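PDB 5TI1: fumarylacetoacetate hydrolase from Burkholderia xenovorans, which probably catalyses the hydrolysis of fumarylacetoacetate to fumarate and acetoacetate, the last step of phenylalanine and tyrosine breakdown, with a bound metal ion. Local coordinates for residues Tyr313-Asp317 with Trp351-Gln355; Thr229-Ala235 with His251-Val256. The contacts are given in a common frame with arbitrary orientation. Residue numbers count along the deposited sequence, not the author numbering.

Interaction 1: residues Tyr313-Asp317 with Trp351-Gln355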
loop_
_atom_site.group_PDB
_atom_site.type_symbol
_atom_site.label_atom_id
_atom_site.label_comp_id
_atom_site.label_asym_id
_atom_site.label_seq_id
_atom_site.Cartn_x
_atom_site.Cartn_y
_atom_site.Cartn_z
ATOM N N TYR B 313 -15.317 18.235 11.033
ATOM C CA TYR B 313 -14.113 17.446 11.285
ATOM C C TYR B 313 -12.942 17.879 10.398
ATOM O O TYR B 313 -11.794 17.547 10.707
ATOM C CB TYR B 313 -14.399 15.935 11.128
ATOM C CG TYR B 313 -14.321 15.396 9.708
ATOM C CD1 TYR B 313 -15.437 15.408 8.882
ATOM C CD2 TYR B 313 -13.140 14.860 9.202
ATOM C CE1 TYR B 313 -15.376 14.922 7.589
ATOM C CE2 TYR B 313 -13.068 14.373 7.902
ATOM C CZ TYR B 313 -14.194 14.402 7.102
ATOM O OH TYR B 313 -14.152 13.929 5.805
ATOM N N LEU B 314 -13.190 18.649 9.341
ATOM C CA LEU B 314 -12.126 19.116 8.457
ATOM C C LEU B 314 -11.671 20.545 8.740
ATOM O O LEU B 314 -10.786 21.051 8.035
ATOM C CB LEU B 314 -12.572 19.007 6.993
ATOM C CG LEU B 314 -12.656 17.590 6.430
ATOM C CD1 LEU B 314 -13.495 17.565 5.172
ATOM C CD2 LEU B 314 -11.266 17.057 6.156
ATOM N N ARG B 315 -12.234 21.210 9.745
ATOM C CA ARG B 315 -11.944 22.617 9.991
ATOM C C ARG B 315 -10.714 22.773 10.877
ATOM O O ARG B 315 -10.472 21.959 11.769
ATOM C CB ARG B 315 -13.147 23.305 10.642
ATOM C CG ARG B 315 -14.409 23.252 9.807
ATOM C CD ARG B 315 -15.561 23.950 10.498
ATOM N NE ARG B 315 -16.829 23.615 9.860
ATOM C CZ ARG B 315 -18.025 23.891 10.368
ATOM N NH1 ARG B 315 -18.132 24.514 11.536
ATOM N NH2 ARG B 315 -19.120 23.539 9.705
ATOM N N HIS B 316 -9.927 23.818 10.618
ATOM C CA HIS B 316 -8.842 24.176 11.523
ATOM C C HIS B 316 -8.601 25.680 11.472
ATOM O O HIS B 316 -8.603 26.285 10.396
ATOM C CB HIS B 316 -7.534 23.413 11.222
ATOM C CG HIS B 316 -7.057 23.502 9.798
ATOM N ND1 HIS B 316 -7.442 24.502 8.931
ATOM C CD2 HIS B 316 -6.218 22.704 9.094
ATOM C CE1 HIS B 316 -6.867 24.315 7.757
ATOM N NE2 HIS B 316 -6.114 23.231 7.828
ATOM N N ASP B 317 -8.411 26.268 12.651
ATOM C CA ASP B 317 -8.017 27.658 12.795
ATOM C C ASP B 317 -6.531 27.832 12.491
ATOM O O ASP B 317 -5.745 26.875 12.500
ATOM C CB ASP B 317 -8.302 28.158 14.213
ATOM C CG ASP B 317 -9.760 28.046 14.588
ATOM O OD1 ASP B 317 -10.612 28.415 13.754
ATOM O OD2 ASP B 317 -10.049 27.586 15.714
ATOM N N TRP B 351 -6.589 21.926 -0.024
ATOM C CA TRP B 351 -6.662 21.119 1.193
ATOM C C TRP B 351 -5.266 21.001 1.787
ATOM O O TRP B 351 -4.312 20.677 1.076
ATOM C CB TRP B 351 -7.237 19.724 0.912
ATOM C CG TRP B 351 -8.665 19.704 0.425
ATOM C CD1 TRP B 351 -9.092 19.525 -0.861
ATOM C CD2 TRP B 351 -9.855 19.850 1.222
ATOM N NE1 TRP B 351 -10.468 19.551 -0.914
ATOM C CE2 TRP B 351 -10.960 19.754 0.349
ATOM C CE3 TRP B 351 -10.091 20.054 2.588
ATOM C CZ2 TRP B 351 -12.283 19.859 0.797
ATOM C CZ3 TRP B 351 -11.410 20.159 3.032
ATOM C CH2 TRP B 351 -12.486 20.057 2.138
ATOM N N THR B 352 -5.142 21.258 3.084
ATOM C CA THR B 352 -3.838 21.177 3.726
ATOM C C THR B 352 -3.486 19.733 4.075
ATOM O O THR B 352 -4.318 18.826 4.017
ATOM C CB THR B 352 -3.815 22.015 4.995
ATOM O OG1 THR B 352 -4.715 21.430 5.945
ATOM C CG2 THR B 352 -4.239 23.437 4.679
ATOM N N MET B 353 -2.222 19.544 4.470
ATOM C CA MET B 353 -1.779 18.254 4.989
ATOM C C MET B 353 -2.593 17.834 6.205
ATOM O O MET B 353 -2.966 16.664 6.336
ATOM C CB MET B 353 -0.296 18.324 5.344
ATOM C CG MET B 353 0.628 18.474 4.149
ATOM S SD MET B 353 2.354 18.644 4.660
ATOM C CE MET B 353 2.351 20.319 5.307
ATOM N N ALA B 354 -2.862 18.775 7.116
ATOM C CA ALA B 354 -3.664 18.456 8.291
ATOM C C ALA B 354 -5.027 17.919 7.879
ATOM O O ALA B 354 -5.497 16.896 8.399
ATOM C CB ALA B 354 -3.808 19.697 9.177
ATOM N N GLN B 355 -5.667 18.591 6.921
ATOM C CA GLN B 355 -6.987 18.161 6.487
ATOM C C GLN B 355 -6.917 16.810 5.791
ATOM O O GLN B 355 -7.791 15.957 5.987
ATOM C CB GLN B 355 -7.600 19.223 5.582
ATOM C CG GLN B 355 -7.931 20.506 6.336
ATOM C CD GLN B 355 -8.426 21.604 5.426
ATOM O OE1 GLN B 355 -7.879 21.823 4.337
ATOM N NE2 GLN B 355 -9.466 22.308 5.865
#
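Leu314, His316 and Gln355 supply most of this buried contact, in which a loop docks onto the first turn of helix 353-362. Leu314 ends a short 3-10 segment and its CA is 5.6 Å from that of Gln355. The extended m, t side chain of Gln355 reaches across, and its amide serves both segments: NE2 donates to Leu314 O (2.8 Å), while OE1 accepts from Thr352 N (3.1 Å). Thr352 is the N-cap, and its OG1 in turn accepts from Gln355 N (3.1 Å). The two reciprocal bonds form a capping box, so the same glutamine that closes the helix start also ties it to the loop. His316 joins the cap from the loop: its NE2 and Thr352 OG1 share a 3.0 Å hydrogen bond. The imidazole lies edge-on to Thr352 and to Ala354, whose CB is 3.9 Å from His316 CD2, whereas Gln355 NE2 sits over one ring face. Leu314, the residue most covered, sets CD1 4.0 Å from Trp351 CZ3 and CD2 4.3 Å from Gln355 CB. The Trp351 side chain lies about 7 Å from that of Tyr155, predicted to bind substrate, near the probable active site without touching Tyr155. Gln306 OE1 takes a second bond from Gln355 NE2, His316 stacks on His320, and Cys245 of helix 245-248 packs against His316, Ala354 and Gln355. Tyr313 OH hydrogen-bonds to His359 of helix 353-362 and to Gln206 of the second subunit, which places the loop between this helix and the dimer interface, just ahead of strand 321-331.

Interaction 2: residues Thr229-Ala235 with His251-Val256; sequences TGFVIGA and HIFGMV
Strands 229-233 and 252-256, neighbours inside a mixed sheet between strands 372-374 and 284-292, run antiparallel, 4.6 Å apart at closest approach, with 157° between their directions. Gly230 and Val256 form a hydrogen-bonded pair (CA-CA 5.2 Å; Gly230 N to Val256 O 2.9 Å, Val256 N to Gly230 O 2.8 Å). Phe231 and Met255 are a non-hydrogen-bonded pair, CA-CA 4.2 Å. The register then slips at a classic beta bulge: Val232 faces both Phe253 and Gly254, with Phe253 N donating to Val232 O (2.8 Å) and Val232 N to Gly254 O (2.9 Å). Phe253 takes phi/psi -88/-49 and Gly254 -174/-167. Ile233 and Ile252 (CA-CA 4.7 Å) are non-hydrogen-bonded, with diverging side chains. The strands end where His251 O accepts from both Gly234 N (2.6 Å) and Ala235 N (3.1 Å). At Gly234 (-104/-23) a CB would come within 3.0 Å of Phe253 CB. Phe231 (chi1 p) and Met255 (t, t, m in one of two conformers) share a sheet face; Phe231 CD1 meets Ile252 CD1 at 3.6 Å, Met255 SD lies 3.6 Å from Thr229 CB, and helix 353-362 touches Phe231, Ile252 and Met255. Val232 (t) and Val256 (m) occupy the other face, with Val232 CG1 4.5 Å from Phe253 CD2 (chi1 t). His251 (chi1 m) donates from ND1 to Ala235 O, 2.9 Å, and its NE2 hydrogen-bonds to Asp247. Main-chain bonds thus set the register, apolar side chains clothe both faces, and His251 makes the one side-chain hydrogen bond between the segments, at their partly exposed end.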
loop_
_atom_site.group_PDB
_atom_site.type_symbol
_atom_site.label_atom_id
_atom_site.label_comp_id
_atom_site.label_asym_id
_atom_site.label_seq_id
_atom_site.Cartn_x
_atom_site.Cartn_y
_atom_site.Cartn_z
ATOM N N THR B 229 4.258 17.274 -3.646
ATOM C CA THR B 229 5.060 16.995 -2.468
ATOM C C THR B 229 4.509 15.756 -1.767
ATOM O O THR B 229 3.333 15.402 -1.899
ATOM C CB THR B 229 5.050 18.162 -1.485
ATOM O OG1 THR B 229 3.739 18.276 -0.946
ATOM C CG2 THR B 229 5.434 19.486 -2.186
ATOM N N GLY B 230 5.371 15.097 -1.006
ATOM C CA GLY B 230 4.894 14.034 -0.141
ATOM C C GLY B 230 5.302 14.311 1.285
ATOM O O GLY B 230 6.453 14.685 1.534
ATOM N N PHE B 231 4.388 14.170 2.235
ATOM C CA PHE B 231 4.803 14.254 3.622
ATOM C C PHE B 231 4.865 12.862 4.234
ATOM O O PHE B 231 4.196 11.930 3.783
ATOM C CB PHE B 231 3.910 15.194 4.444
ATOM C CG PHE B 231 2.450 14.799 4.546
ATOM C CD1 PHE B 231 1.981 14.077 5.639
ATOM C CD2 PHE B 231 1.528 15.243 3.612
ATOM C CE1 PHE B 231 0.625 13.778 5.778
ATOM C CE2 PHE B 231 0.167 14.946 3.750
ATOM C CZ PHE B 231 -0.280 14.215 4.837
ATOM N N VAL B 232 5.715 12.723 5.244
ATOM C CA VAL B 232 6.073 11.432 5.812
ATOM C C VAL B 232 5.564 11.390 7.251
ATOM O O VAL B 232 5.799 12.324 8.025
ATOM C CB VAL B 232 7.594 11.207 5.724
ATOM C CG1 VAL B 232 8.020 10.012 6.539
ATOM C CG2 VAL B 232 8.028 11.040 4.243
ATOM N N ILE B 233 4.851 10.311 7.595
ATOM C CA ILE B 233 4.253 10.168 8.919
ATOM C C ILE B 233 5.347 9.933 9.948
ATOM O O ILE B 233 6.194 9.047 9.784
ATOM C CB ILE B 233 3.228 9.016 8.937
ATOM C CG1 ILE B 233 2.009 9.371 8.088
ATOM C CG2 ILE B 233 2.755 8.736 10.375
ATOM C CD1 ILE B 233 1.291 10.648 8.560
ATOM N N GLY B 234 5.321 10.715 11.028
ATOM C CA GLY B 234 6.275 10.552 12.107
ATOM C C GLY B 234 5.691 9.862 13.325
ATOM O O GLY B 234 6.421 9.282 14.137
ATOM N N ALA B 235 4.373 9.933 13.470
ATOM C CA ALA B 235 3.665 9.240 14.537
ATOM C C ALA B 235 2.374 8.693 13.950
ATOM O O ALA B 235 1.633 9.423 13.282
ATOM C CB ALA B 235 3.379 10.179 15.727
ATOM N N HIS B 251 1.597 14.627 13.873
ATOM C CA HIS B 251 1.924 13.300 13.369
ATOM C C HIS B 251 2.872 13.323 12.177
ATOM O O HIS B 251 3.343 12.257 11.772
ATOM C CB HIS B 251 0.646 12.551 12.978
ATOM C CG HIS B 251 -0.253 12.247 14.138
ATOM N ND1 HIS B 251 -0.536 10.961 14.548
ATOM C CD2 HIS B 251 -0.924 13.065 14.984
ATOM C CE1 HIS B 251 -1.358 10.996 15.583
ATOM N NE2 HIS B 251 -1.606 12.263 15.869
ATOM N N ILE B 252 3.184 14.499 11.622
ATOM C CA ILE B 252 3.957 14.614 10.384
ATOM C C ILE B 252 5.420 14.884 10.720
ATOM O O ILE B 252 5.735 15.785 11.508
ATOM C CB ILE B 252 3.391 15.718 9.474
ATOM C CG1 ILE B 252 1.921 15.442 9.155
ATOM C CG2 ILE B 252 4.219 15.830 8.191
ATOM C CD1 ILE B 252 1.304 16.455 8.224
ATOM N N PHE B 253 6.320 14.120 10.099
ATOM C CA PHE B 253 7.754 14.267 10.322
ATOM C C PHE B 253 8.385 15.294 9.381
ATOM O O PHE B 253 9.133 16.170 9.818
ATOM C CB PHE B 253 8.442 12.904 10.158
ATOM C CG PHE B 253 9.943 12.968 10.188
ATOM C CD1 PHE B 253 10.609 13.374 11.342
ATOM C CD2 PHE B 253 10.691 12.607 9.064
ATOM C CE1 PHE B 253 11.997 13.431 11.379
ATOM C CE2 PHE B 253 12.082 12.662 9.085
ATOM C CZ PHE B 253 12.738 13.075 10.248
ATOM N N GLY B 254 8.112 15.187 8.090
ATOM C CA GLY B 254 8.745 16.073 7.139
ATOM C C GLY B 254 8.175 15.877 5.752
ATOM O O GLY B 254 7.155 15.207 5.570
ATOM N N MET B 255 8.874 16.442 4.760
ATOM C CA MET B 255 8.370 16.486 3.396
ATOM C C MET B 255 9.482 16.155 2.413
ATOM O O MET B 255 10.665 16.395 2.682
ATOM C CB MET B 255 7.789 17.864 3.073
ATOM C CG MET B 255 6.935 17.916 1.834
ATOM S SD MET B 255 6.318 19.586 1.580
ATOM C CE MET B 255 5.314 19.817 3.048
ATOM N N VAL B 256 9.081 15.596 1.269
ATOM C CA VAL B 256 9.949 15.356 0.128
ATOM C C VAL B 256 9.240 15.880 -1.118
ATOM O O VAL B 256 8.049 16.185 -1.098
ATOM C CB VAL B 256 10.297 13.864 -0.044
ATOM C CG1 VAL B 256 11.110 13.363 1.142
ATOM C CG2 VAL B 256 9.019 13.049 -0.247
#

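Along the chain interaction 2 closes before interaction 1 opens, and their centres lie 15 Å apart within the C-terminal FAA-hydrolase part of the chain. They meet at Met353, in the first turn of helix 353-362, which packs on Phe231 and Met255, which share a sheet face, and on the end of Ile252: Met353 CG is 3.4 Å from Phe231 CD2, Met353 SD 3.6 Å from Met255 CE, and Met353 CB 3.8 Å from Ile252 CD1. The helix start is therefore held by loop 313-317 and by the mixed sheet containing strands 223-233 and 252-263. These strands carry the magnesium ligands Glu226, Glu228 and Asp260, so interaction 2 extends them, and interaction 1 adjoins it through Met353.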